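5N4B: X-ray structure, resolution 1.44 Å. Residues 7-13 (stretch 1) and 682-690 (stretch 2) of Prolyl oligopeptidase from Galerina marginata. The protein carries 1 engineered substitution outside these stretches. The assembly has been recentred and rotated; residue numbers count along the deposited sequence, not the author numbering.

Stretch 1 (7-13) WAPGNYP
Stretch 2 682-690: PQNPHPLLI

The two stretches, whose touching residues are at least 670 positions apart in one chain, bury 465 Å² summed over both sides. Stretch 1 has no regular helix or strand. Most of its residues are extended (phi/psi -59/150° at Pro9, -85/158° at Tyr12), but Gly10 turns to 84/18° and Asn11 to -122/40°. Stretch 2 bends at Pro682 (-59/-32°) and Gln683 (-91/20°), extends at Asn684 (-53/141°), bends again at Pro685 (-73/-17°), and straightens through His686 (-114/141°) into a strand from 688 that continues beyond Ile690. The closest CA pair is Pro9 CA and Gln683 CA, 4.8 Å apart. Contacts run in roughly opposite order: Gly10 meets Pro682, Pro9 meets Gln683 and Asn684, and Trp7 meets Pro685 to Pro687.

Two direct hydrogen bonds join the stretches. Gly10 N donates to Pro682 O at 2.9 Å, but the N-H...O angle of 121° makes the bond weak. Leu688 N donates to Tyr12 OH at 3.1 Å and 147°; Tyr12, whose CA-to-CB bond points toward stretch 2 (chi1 m, -65°; chi2 -65°), brings its hydroxyl to this amide. Tyr12 OH also donates to water 1 at 2.7 Å, and that water donates to Pro682 O at 2.8 Å and Asn684 O at 2.7 Å, linking the phenol to two loop carbonyls.

Trp7 (chi1 t, chi2 90°) and Tyr12 supply the apolar contacts. Pro687 CB sits over one face of the Trp7 six-membered ring, 3.8 Å from the centroid and 18° off the normal, a CH-pi contact. Trp7 NE1 is buried without a polar partner. Tyr12 CZ approaches Leu688 CB at 4.2 Å. Separately, aliphatic Pro9 CB makes van der Waals contact with backbone Asn684 O at 3.4 Å.

Gln683 (chi1 m, chi2 m, chi3 -39°) points its CA-to-CB bond away, but its end comes nearer, with Gln683 NE2 3.4 Å from Gly10 CA. An ideal CB on Gly10 would lie 2.5 Å from Gln683 NE2, a clash, and positive phi itself favours glycine.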

ATOM      1  N   TRP A   7      33.902   9.424  10.351  1.00 46.82           N
ATOM      2  CA  TRP A   7      33.702   8.344   9.389  1.00 39.05           C
ATOM      3  C   TRP A   7      34.585   8.499   8.163  1.00 34.29           C
ATOM      4  O   TRP A   7      34.752   9.622   7.651  1.00 38.37           O
ATOM      5  CB  TRP A   7      32.232   8.290   8.967  1.00 42.83           C
ATOM      6  CG  TRP A   7      32.009   7.172   7.929  1.00 40.93           C
ATOM      7  CD1 TRP A   7      31.682   5.885   8.205  1.00 37.22           C
ATOM      8  CD2 TRP A   7      32.164   7.250   6.484  1.00 30.61           C
ATOM      9  NE1 TRP A   7      31.612   5.165   7.033  1.00 32.88           N
ATOM     10  CE2 TRP A   7      31.912   5.980   5.974  1.00 31.65           C
ATOM     11  CE3 TRP A   7      32.485   8.266   5.599  1.00 26.27           C
ATOM     12  CZ2 TRP A   7      32.010   5.691   4.642  1.00 24.27           C
ATOM     13  CZ3 TRP A   7      32.561   8.003   4.236  1.00 31.82           C
ATOM     14  CH2 TRP A   7      32.328   6.693   3.763  1.00 30.03           C
ATOM     15  N   ALA A   8      35.125   7.375   7.665  1.00 36.80           N
ATOM     16  CA  ALA A   8      35.929   7.407   6.455  1.00 33.42           C
ATOM     17  C   ALA A   8      35.723   6.138   5.640  1.00 24.46           C
ATOM     18  O   ALA A   8      35.332   5.088   6.169  1.00 26.99           O
ATOM     19  CB  ALA A   8      37.426   7.510   6.787  1.00 37.90           C
ATOM     20  N   PRO A   9      36.043   6.189   4.347  1.00 27.94           N
ATOM     21  CA  PRO A   9      35.965   4.996   3.506  1.00 27.40           C
ATOM     22  C   PRO A   9      36.844   3.862   4.014  1.00 30.98           C
ATOM     23  O   PRO A   9      37.869   4.087   4.667  1.00 31.11           O
ATOM     24  CB  PRO A   9      36.467   5.501   2.153  1.00 25.93           C
ATOM     25  CG  PRO A   9      36.209   6.971   2.163  1.00 29.23           C
ATOM     26  CD  PRO A   9      36.387   7.386   3.581  1.00 27.77           C
ATOM     27  N   GLY A  10      36.414   2.626   3.754  1.00 28.66           N
ATOM     28  CA  GLY A  10      37.205   1.432   4.038  1.00 28.86           C
ATOM     29  C   GLY A  10      37.121   0.895   5.445  1.00 32.69           C
ATOM     30  O   GLY A  10      37.991   0.112   5.858  1.00 33.49           O
ATOM     31  N   ASN A  11      36.113   1.280   6.196  1.00 28.22           N
ATOM     32  CA  ASN A  11      35.996   0.875   7.593  1.00 30.14           C
ATOM     33  C   ASN A  11      34.704   0.128   7.859  1.00 29.60           C
ATOM     34  O   ASN A  11      34.051   0.318   8.900  1.00 31.13           O
ATOM     35  CB  ASN A  11      36.073   2.083   8.515  1.00 37.40           C
ATOM     36  CG  ASN A  11      37.439   2.707   8.528  1.00 48.56           C
ATOM     37  OD1 ASN A  11      38.435   2.045   8.842  1.00 51.80           O
ATOM     38  ND2 ASN A  11      37.510   3.983   8.153  1.00 50.37           N
ATOM     39  N   TYR A  12      34.312  -0.734   6.924  1.00 25.57           N
ATOM     40  CA  TYR A  12      33.059  -1.414   7.106  1.00 21.02           C
ATOM     41  C   TYR A  12      33.257  -2.647   7.973  1.00 22.55           C
ATOM     42  O   TYR A  12      34.394  -3.161   8.137  1.00 24.64           O
ATOM     43  CB  TYR A  12      32.460  -1.791   5.746  1.00 20.40           C
ATOM     44  CG  TYR A  12      32.093  -0.581   4.930  1.00 17.11           C
ATOM     45  CD1 TYR A  12      31.081   0.293   5.362  1.00 16.39           C
ATOM     46  CD2 TYR A  12      32.699  -0.314   3.727  1.00 18.75           C
ATOM     47  CE1 TYR A  12      30.746   1.399   4.676  1.00 15.16           C
ATOM     48  CE2 TYR A  12      32.361   0.834   2.984  1.00 20.22           C
ATOM     49  CZ  TYR A  12      31.351   1.689   3.468  1.00 18.04           C
ATOM     50  OH  TYR A  12      30.990   2.822   2.781  1.00 18.89           O
ATOM     51  N   PRO A  13      32.189  -3.117   8.583  1.00 20.18           N
ATOM     52  CA  PRO A  13      32.270  -4.310   9.419  1.00 22.09           C
ATOM     53  C   PRO A  13      32.833  -5.525   8.702  1.00 25.16           C
ATOM     54  O   PRO A  13      32.563  -5.783   7.517  1.00 24.41           O
ATOM     55  CB  PRO A  13      30.804  -4.540   9.829  1.00 24.40           C
ATOM     56  CG  PRO A  13      30.191  -3.195   9.810  1.00 24.33           C
ATOM     57  CD  PRO A  13      30.826  -2.555   8.583  1.00 21.37           C
ATOM     58  N   PRO A 682      34.885  -0.941  -1.212  1.00 14.70           N
ATOM     59  CA  PRO A 682      35.070  -0.558   0.183  1.00 16.09           C
ATOM     60  C   PRO A 682      35.561   0.859   0.339  1.00 16.67           C
ATOM     61  O   PRO A 682      35.231   1.528   1.333  1.00 17.48           O
ATOM     62  CB  PRO A 682      36.097  -1.590   0.671  1.00 18.78           C
ATOM     63  CG  PRO A 682      36.789  -2.053  -0.581  1.00 19.39           C
ATOM     64  CD  PRO A 682      35.701  -2.096  -1.604  1.00 18.69           C
ATOM     65  N   GLN A 683      36.348   1.344  -0.613  1.00 16.92           N
ATOM     66  CA  GLN A 683      36.888   2.691  -0.556  1.00 18.30           C
ATOM     67  C   GLN A 683      35.995   3.703  -1.244  1.00 19.25           C
ATOM     68  O   GLN A 683      36.411   4.816  -1.545  1.00 19.84           O
ATOM     69  CB  GLN A 683      38.297   2.737  -1.142  1.00 19.80           C
ATOM     70  CG  GLN A 683      39.238   1.683  -0.542  1.00 29.69           C
ATOM     71  CD  GLN A 683      39.409   1.808   0.945  1.00 27.47           C
ATOM     72  OE1 GLN A 683      39.489   2.910   1.474  1.00 27.52           O
ATOM     73  NE2 GLN A 683      39.520   0.662   1.623  1.00 28.78           N
ATOM     74  N   ASN A 684      34.724   3.363  -1.437  1.00 14.99           N
ATOM     75  CA  ASN A 684      33.830   4.318  -2.063  1.00 16.99           C
ATOM     76  C   ASN A 684      33.879   5.652  -1.313  1.00 15.01           C
ATOM     77  O   ASN A 684      33.856   5.661  -0.078  1.00 15.95           O
ATOM     78  CB  ASN A 684      32.399   3.769  -2.009  1.00 15.17           C
ATOM     79  CG  ASN A 684      31.487   4.420  -3.009  1.00 14.46           C
ATOM     80  OD1 ASN A 684      31.627   4.252  -4.249  1.00 15.43           O
ATOM     81  ND2 ASN A 684      30.546   5.231  -2.507  1.00 14.05           N
ATOM     82  N   PRO A 685      33.842   6.780  -2.014  1.00 15.38           N
ATOM     83  CA  PRO A 685      33.987   8.072  -1.325  1.00 17.00           C
ATOM     84  C   PRO A 685      32.785   8.482  -0.514  1.00 15.95           C
ATOM     85  O   PRO A 685      32.907   9.358   0.348  1.00 20.09           O
ATOM     86  CB  PRO A 685      34.194   9.054  -2.471  1.00 18.29           C
ATOM     87  CG  PRO A 685      33.726   8.360  -3.688  1.00 21.57           C
ATOM     88  CD  PRO A 685      33.948   6.914  -3.471  1.00 17.88           C
ATOM     89  N   HIS A 686      31.638   7.859  -0.773  1.00 14.84           N
ATOM     90  CA  HIS A 686      30.376   8.176  -0.132  1.00 14.18           C
ATOM     91  C   HIS A 686      29.939   7.001   0.702  1.00 13.42           C
ATOM     92  O   HIS A 686      30.179   5.854   0.309  1.00 13.57           O
ATOM     93  CB  HIS A 686      29.322   8.476  -1.198  1.00 12.69           C
ATOM     94  CG  HIS A 686      29.824   9.448  -2.217  1.00 14.50           C
ATOM     95  ND1 HIS A 686      29.718   9.266  -3.578  1.00 18.28           N
ATOM     96  CD2 HIS A 686      30.410  10.642  -2.035  1.00 15.03           C
ATOM     97  CE1 HIS A 686      30.277  10.304  -4.195  1.00 18.58           C
ATOM     98  NE2 HIS A 686      30.700  11.152  -3.280  1.00 18.57           N
ATOM     99  N   PRO A 687      29.376   7.243   1.878  1.00 12.14           N
ATOM    100  CA  PRO A 687      29.056   6.134   2.771  1.00 11.45           C
ATOM    101  C   PRO A 687      27.970   5.244   2.207  1.00 12.19           C
ATOM    102  O   PRO A 687      27.003   5.705   1.592  1.00 12.42           O
ATOM    103  CB  PRO A 687      28.588   6.840   4.054  1.00 14.24           C
ATOM    104  CG  PRO A 687      28.021   8.134   3.570  1.00 16.37           C
ATOM    105  CD  PRO A 687      29.019   8.532   2.477  1.00 14.09           C
ATOM    106  N   LEU A 688      28.142   3.952   2.450  1.00 11.89           N
ATOM    107  CA  LEU A 688      27.207   2.894   2.064  1.00 10.86           C
ATOM    108  C   LEU A 688      26.783   2.235   3.371  1.00 11.37           C
ATOM    109  O   LEU A 688      27.526   1.431   3.940  1.00 13.06           O
ATOM    110  CB  LEU A 688      27.843   1.914   1.088  1.00 13.68           C
ATOM    111  CG  LEU A 688      28.464   2.632  -0.130  1.00 14.77           C
ATOM    112  CD1 LEU A 688      29.239   1.655  -0.999  1.00 20.31           C
ATOM    113  CD2 LEU A 688      27.460   3.309  -1.010  1.00 16.83           C
ATOM    114  N   LEU A 689      25.605   2.567   3.872  1.00  9.43           N
ATOM    115  CA  LEU A 689      25.187   2.278   5.237  1.00  9.64           C
ATOM    116  C   LEU A 689      23.829   1.582   5.272  1.00 10.59           C
ATOM    117  O   LEU A 689      23.044   1.661   4.307  1.00 10.81           O
ATOM    118  CB  LEU A 689      25.017   3.555   6.041  1.00 13.81           C
ATOM    119  CG  LEU A 689      26.238   4.450   6.063  1.00 18.10           C
ATOM    120  CD1 LEU A 689      25.872   5.762   6.737  1.00 20.44           C
ATOM    121  CD2 LEU A 689      27.391   3.764   6.731  1.00 18.43           C
ATOM    122  N   ILE A 690      23.536   0.880   6.370  1.00 10.90           N
ATOM    123  CA  ILE A 690      22.226   0.258   6.572  1.00 10.10           C
ATOM    124  C   ILE A 690      21.773   0.456   8.009  1.00 12.49           C
ATOM    125  O   ILE A 690      22.554   0.274   8.960  1.00 12.81           O
ATOM    126  CB  ILE A 690      22.192  -1.233   6.158  1.00 11.25           C
ATOM    127  CG1 ILE A 690      20.774  -1.789   6.295  1.00 10.93           C
ATOM    128  CG2 ILE A 690      23.194  -2.062   6.988  1.00 12.25           C
ATOM    129  CD1 ILE A 690      20.646  -3.150   5.612  1.00 13.49           C
TER
HETATM  130  O   HOH W   1      33.306   3.584   1.571  1.00 10.72           O